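Local coordinates for putative leucoanthocyanidin reductase 1 (Vitis vinifera, PDB 3I6I), which catalyses the NADPH-dependent reduction of leucoanthocyanidins in flavonoid biosynthesis, as a Rossmann-fold reductase of the short-chain dehydrogenase class, at residues V176-D188 and W237-V250. Numbering follows the deposited sequence.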
loop_
_atom_site.group_PDB
_atom_site.type_symbol
_atom_site.label_atom_id
_atom_site.label_comp_id
_atom_site.label_asym_id
_atom_site.label_seq_id
_atom_site.Cartn_x
_atom_site.Cartn_y
_atom_site.Cartn_z
ATOM N N VAL A 176 5.608 10.614 10.559
ATOM C CA VAL A 176 4.243 10.528 10.011
ATOM C C VAL A 176 3.415 11.756 10.418
ATOM O O VAL A 176 2.445 12.134 9.726
ATOM N N LEU A 177 3.817 12.378 11.535
ATOM C CA LEU A 177 3.118 13.545 12.083
ATOM C C LEU A 177 3.611 14.872 11.471
ATOM O O LEU A 177 4.802 15.169 11.517
ATOM C CB LEU A 177 3.275 13.583 13.609
ATOM N N PRO A 178 2.687 15.699 10.949
ATOM C CA PRO A 178 3.090 16.923 10.251
ATOM C C PRO A 178 3.969 17.872 11.074
ATOM O O PRO A 178 4.001 17.793 12.314
ATOM C CB PRO A 178 1.757 17.603 9.933
ATOM C CG PRO A 178 0.732 16.512 10.021
ATOM C CD PRO A 178 1.221 15.601 11.078
ATOM N N PRO A 179 4.654 18.798 10.399
ATOM C CA PRO A 179 5.602 19.632 11.158
ATOM C C PRO A 179 4.961 20.712 12.008
ATOM O O PRO A 179 3.902 21.242 11.651
ATOM C CB PRO A 179 6.450 20.279 10.061
ATOM C CG PRO A 179 5.652 20.192 8.837
ATOM C CD PRO A 179 4.705 19.061 8.953
ATOM N N THR A 180 5.619 21.061 13.116
ATOM C CA THR A 180 5.205 22.194 13.941
ATOM C C THR A 180 6.149 23.398 13.829
ATOM O O THR A 180 5.962 24.400 14.515
ATOM C CB THR A 180 5.071 21.775 15.432
ATOM O OG1 THR A 180 6.339 21.304 15.914
ATOM C CG2 THR A 180 4.017 20.661 15.579
ATOM N N ASP A 181 7.154 23.325 12.964
ATOM C CA ASP A 181 8.107 24.423 12.857
ATOM C C ASP A 181 8.134 25.120 11.502
ATOM O O ASP A 181 7.959 26.336 11.449
ATOM C CB ASP A 181 9.508 23.987 13.286
ATOM C CG ASP A 181 9.979 22.704 12.627
ATOM O OD1 ASP A 181 9.241 22.042 11.817
ATOM O OD2 ASP A 181 11.143 22.366 12.945
ATOM N N PHE A 182 8.357 24.365 10.428
ATOM C CA PHE A 182 8.280 24.892 9.047
ATOM C C PHE A 182 7.975 23.762 8.084
ATOM O O PHE A 182 8.194 22.580 8.395
ATOM C CB PHE A 182 9.547 25.664 8.634
ATOM C CG PHE A 182 10.816 24.819 8.616
ATOM C CD1 PHE A 182 11.626 24.743 9.742
ATOM C CD2 PHE A 182 11.171 24.077 7.509
ATOM C CE1 PHE A 182 12.783 23.948 9.743
ATOM C CE2 PHE A 182 12.333 23.293 7.512
ATOM C CZ PHE A 182 13.130 23.245 8.640
ATOM N N PHE A 183 7.444 24.117 6.915
ATOM C CA PHE A 183 7.050 23.135 5.936
ATOM C C PHE A 183 8.147 23.059 4.868
ATOM O O PHE A 183 8.572 24.066 4.342
ATOM C CB PHE A 183 5.745 23.546 5.223
ATOM C CG PHE A 183 4.512 23.548 6.080
ATOM C CD1 PHE A 183 3.903 22.349 6.470
ATOM C CD2 PHE A 183 3.886 24.743 6.408
ATOM C CE1 PHE A 183 2.722 22.353 7.215
ATOM C CE2 PHE A 183 2.710 24.764 7.184
ATOM C CZ PHE A 183 2.124 23.569 7.590
ATOM N N GLN A 184 8.554 21.840 4.537
ATOM C CA GLN A 184 9.397 21.583 3.369
ATOM C C GLN A 184 8.519 21.259 2.166
ATOM O O GLN A 184 7.844 20.223 2.133
ATOM C CB GLN A 184 10.387 20.439 3.669
ATOM C CG GLN A 184 11.343 20.808 4.690
ATOM C CD GLN A 184 12.557 19.880 4.760
ATOM O OE1 GLN A 184 12.472 18.678 4.488
ATOM N NE2 GLN A 184 13.703 20.459 5.109
ATOM N N ILE A 185 8.548 22.162 1.182
ATOM C CA ILE A 185 7.720 22.104 -0.020
ATOM C C ILE A 185 8.614 21.635 -1.168
ATOM O O ILE A 185 9.620 22.313 -1.504
ATOM C CB ILE A 185 7.124 23.519 -0.355
ATOM C CG1 ILE A 185 6.321 24.126 0.827
ATOM C CG2 ILE A 185 6.251 23.494 -1.609
ATOM C CD1 ILE A 185 5.192 23.250 1.289
ATOM N N TYR A 186 8.253 20.489 -1.770
ATOM C CA TYR A 186 9.004 19.939 -2.912
ATOM C C TYR A 186 8.707 20.696 -4.184
ATOM O O TYR A 186 7.534 20.843 -4.600
ATOM C CB TYR A 186 8.717 18.424 -3.109
ATOM C CG TYR A 186 8.868 17.681 -1.838
ATOM C CD1 TYR A 186 10.095 17.629 -1.210
ATOM C CD2 TYR A 186 7.782 17.065 -1.227
ATOM C CE1 TYR A 186 10.256 16.979 -0.009
ATOM C CE2 TYR A 186 7.921 16.399 -0.020
ATOM C CZ TYR A 186 9.171 16.364 0.594
ATOM O OH TYR A 186 9.366 15.723 1.812
ATOM N N GLY A 187 9.784 21.149 -4.823
ATOM C CA GLY A 187 9.706 21.879 -6.090
ATOM C C GLY A 187 8.825 23.093 -5.971
ATOM O O GLY A 187 8.959 23.883 -5.021
ATOM N N ASP A 188 7.875 23.228 -6.900
ATOM C CA ASP A 188 6.903 24.334 -6.932
ATOM C C ASP A 188 5.720 24.163 -5.970
ATOM O O ASP A 188 4.940 25.082 -5.746
ATOM C CB ASP A 188 6.384 24.549 -8.366
ATOM C CG ASP A 188 5.542 23.379 -8.903
ATOM O OD1 ASP A 188 5.228 22.411 -8.174
ATOM O OD2 ASP A 188 5.191 23.421 -10.100
ATOM N N TRP A 237 -3.047 21.588 7.197
ATOM C CA TRP A 237 -2.425 21.460 8.513
ATOM C C TRP A 237 -2.461 22.762 9.297
ATOM O O TRP A 237 -2.760 22.762 10.493
ATOM C CB TRP A 237 -1.004 20.902 8.395
ATOM C CG TRP A 237 -0.359 20.668 9.704
ATOM C CD1 TRP A 237 0.789 21.256 10.173
ATOM C CD2 TRP A 237 -0.813 19.791 10.737
ATOM N NE1 TRP A 237 1.063 20.815 11.432
ATOM C CE2 TRP A 237 0.112 19.890 11.799
ATOM C CE3 TRP A 237 -1.908 18.932 10.872
ATOM C CZ2 TRP A 237 -0.034 19.171 12.987
ATOM C CZ3 TRP A 237 -2.054 18.220 12.069
ATOM C CH2 TRP A 237 -1.121 18.341 13.100
ATOM N N GLU A 238 -2.224 23.880 8.611
ATOM C CA GLU A 238 -2.275 25.206 9.227
ATOM C C GLU A 238 -3.664 25.492 9.774
ATOM O O GLU A 238 -3.796 26.039 10.856
ATOM C CB GLU A 238 -1.892 26.277 8.217
ATOM C CG GLU A 238 -0.416 26.205 7.841
ATOM C CD GLU A 238 0.022 27.269 6.857
ATOM O OE1 GLU A 238 -0.758 27.609 5.950
ATOM O OE2 GLU A 238 1.159 27.778 6.991
ATOM N N LYS A 239 -4.700 25.089 9.027
ATOM C CA LYS A 239 -6.073 25.222 9.526
ATOM C C LYS A 239 -6.233 24.447 10.843
ATOM O O LYS A 239 -6.829 24.937 11.789
ATOM C CB LYS A 239 -7.075 24.716 8.479
ATOM C CG LYS A 239 -7.564 25.823 7.534
ATOM N N LYS A 240 -5.683 23.244 10.895
ATOM C CA LYS A 240 -5.797 22.382 12.071
ATOM C C LYS A 240 -5.034 22.870 13.288
ATOM O O LYS A 240 -5.510 22.703 14.404
ATOM C CB LYS A 240 -5.384 20.945 11.737
ATOM C CG LYS A 240 -6.439 20.183 10.959
ATOM C CD LYS A 240 -7.629 19.835 11.849
ATOM C CE LYS A 240 -8.736 19.176 11.076
ATOM N NZ LYS A 240 -10.049 19.707 11.489
ATOM N N ILE A 241 -3.860 23.469 13.086
ATOM C CA ILE A 241 -3.072 23.981 14.201
ATOM C C ILE A 241 -3.386 25.447 14.504
ATOM O O ILE A 241 -2.923 26.002 15.507
ATOM C CB ILE A 241 -1.561 23.738 14.002
ATOM C CG1 ILE A 241 -1.003 24.550 12.834
ATOM C CG2 ILE A 241 -1.293 22.258 13.845
ATOM C CD1 ILE A 241 0.482 24.551 12.740
ATOM N N GLY A 242 -4.188 26.073 13.646
ATOM C CA GLY A 242 -4.661 27.441 13.873
ATOM C C GLY A 242 -3.588 28.510 13.759
ATOM O O GLY A 242 -3.719 29.597 14.324
ATOM N N ARG A 243 -2.517 28.208 13.032
ATOM C CA ARG A 243 -1.437 29.172 12.778
ATOM C C ARG A 243 -0.742 28.779 11.492
ATOM O O ARG A 243 -0.757 27.624 11.105
ATOM C CB ARG A 243 -0.400 29.167 13.913
ATOM C CG ARG A 243 0.272 27.798 14.150
ATOM C CD ARG A 243 0.979 27.691 15.520
ATOM N NE ARG A 243 2.414 27.922 15.389
ATOM C CZ ARG A 243 3.363 27.004 15.567
ATOM N NH1 ARG A 243 3.052 25.764 15.932
ATOM N NH2 ARG A 243 4.649 27.338 15.403
ATOM N N THR A 244 -0.139 29.758 10.838
ATOM C CA THR A 244 0.686 29.485 9.668
ATOM C C THR A 244 2.147 29.254 10.096
ATOM O O THR A 244 2.596 29.784 11.120
ATOM C CB THR A 244 0.631 30.679 8.683
ATOM O OG1 THR A 244 1.191 31.842 9.307
ATOM C CG2 THR A 244 -0.810 30.986 8.288
ATOM N N LEU A 245 2.860 28.467 9.304
ATOM C CA LEU A 245 4.316 28.246 9.414
ATOM C C LEU A 245 5.054 28.725 8.157
ATOM O O LEU A 245 4.490 28.736 7.065
ATOM C CB LEU A 245 4.608 26.771 9.587
ATOM C CG LEU A 245 3.800 26.001 10.633
ATOM C CD1 LEU A 245 4.275 24.547 10.678
ATOM C CD2 LEU A 245 3.842 26.674 12.023
ATOM N N PRO A 246 6.354 29.053 8.284
ATOM C CA PRO A 246 7.166 29.328 7.092
ATOM C C PRO A 246 7.208 28.146 6.149
ATOM O O PRO A 246 7.124 26.998 6.583
ATOM C CB PRO A 246 8.562 29.606 7.670
ATOM C CG PRO A 246 8.351 29.922 9.056
ATOM C CD PRO A 246 7.141 29.173 9.514
ATOM N N ARG A 247 7.311 28.439 4.853
ATOM C CA ARG A 247 7.476 27.421 3.835
ATOM C C ARG A 247 8.847 27.583 3.198
ATOM O O ARG A 247 9.292 28.697 2.905
ATOM C CB ARG A 247 6.377 27.555 2.797
ATOM C CG ARG A 247 5.010 27.393 3.402
ATOM C CD ARG A 247 3.881 27.382 2.384
ATOM N NE ARG A 247 2.614 27.410 3.105
ATOM C CZ ARG A 247 1.480 26.889 2.653
ATOM N NH1 ARG A 247 1.438 26.295 1.487
ATOM N NH2 ARG A 247 0.392 26.941 3.397
ATOM N N VAL A 248 9.542 26.475 3.028
ATOM C CA VAL A 248 10.855 26.497 2.418
ATOM C C VAL A 248 10.852 25.506 1.273
ATOM O O VAL A 248 10.137 24.521 1.347
ATOM C CB VAL A 248 11.988 26.164 3.455
ATOM C CG1 VAL A 248 11.995 27.154 4.639
ATOM C CG2 VAL A 248 11.951 24.657 3.901
ATOM N N THR A 249 11.654 25.748 0.237
ATOM C CA THR A 249 11.698 24.854 -0.925
ATOM C C THR A 249 12.745 23.732 -0.762
ATOM O O THR A 249 13.874 23.985 -0.367
ATOM C CB THR A 249 12.083 25.645 -2.189
ATOM O OG1 THR A 249 11.101 26.649 -2.384
ATOM C CG2 THR A 249 12.145 24.733 -3.446
ATOM N N VAL A 250 12.337 22.522 -1.068
ATOM C CA VAL A 250 13.266 21.385 -1.287
ATOM C C VAL A 250 13.233 21.158 -2.792
ATOM O O VAL A 250 12.172 20.895 -3.373
ATOM C CB VAL A 250 12.825 20.153 -0.469
ATOM C CG1 VAL A 250 13.584 18.904 -0.913
ATOM C CG2 VAL A 250 12.966 20.382 1.002
HETATM O O HOH W 1 8.435 25.886 -3.452
#
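P178 meets the indole of W237 at about a right angle, its CB standing over the five-membered ring, 3.4 Å from the centroid, in a CH-pi contact, while I241 CG2 lies against the opposite face, toward its rim. The indole NE1 reaches P179 O at 2.9 Å in a bent hydrogen bond, approaching from above the carbonyl plane, a position it owes to chi1 of -176°, which sets CG opposite the backbone N. Replacing W237 with an alanine is likely to leave the P179 carbonyl without its indole donor and to open a gap between P178 and I241. The F183 ring meets the indole rim to rim, planes at 87°, with CE1 3.7 Å from W237 CD1. L245 CD1 sits over one face of the phenyl, and the carboxylate of E238 comes to its edge, OE2 lying 3.4 Å from F183 CE2. Two residues of 237-250 hold that carboxylate: R247 NH2 in a salt bridge, meeting OE1 from above the carboxylate plane, and the backbone N of L245 bonded to OE2 on the anti side. Beyond this cluster, strands 183-186 and 247-250 form a two-stranded parallel sheet, separate from the Rossmann sheet, backed by helix 230-241. Five backbone hydrogen bonds run from F183 N–P246 O to G187 N–V250 O. On the face bearing Q184 and Y186, V250 divides its methyls: CG1 touches the edge of the Y186 ring, CD1 being 3.7 Å away, and CG2 packs against Q184 CB.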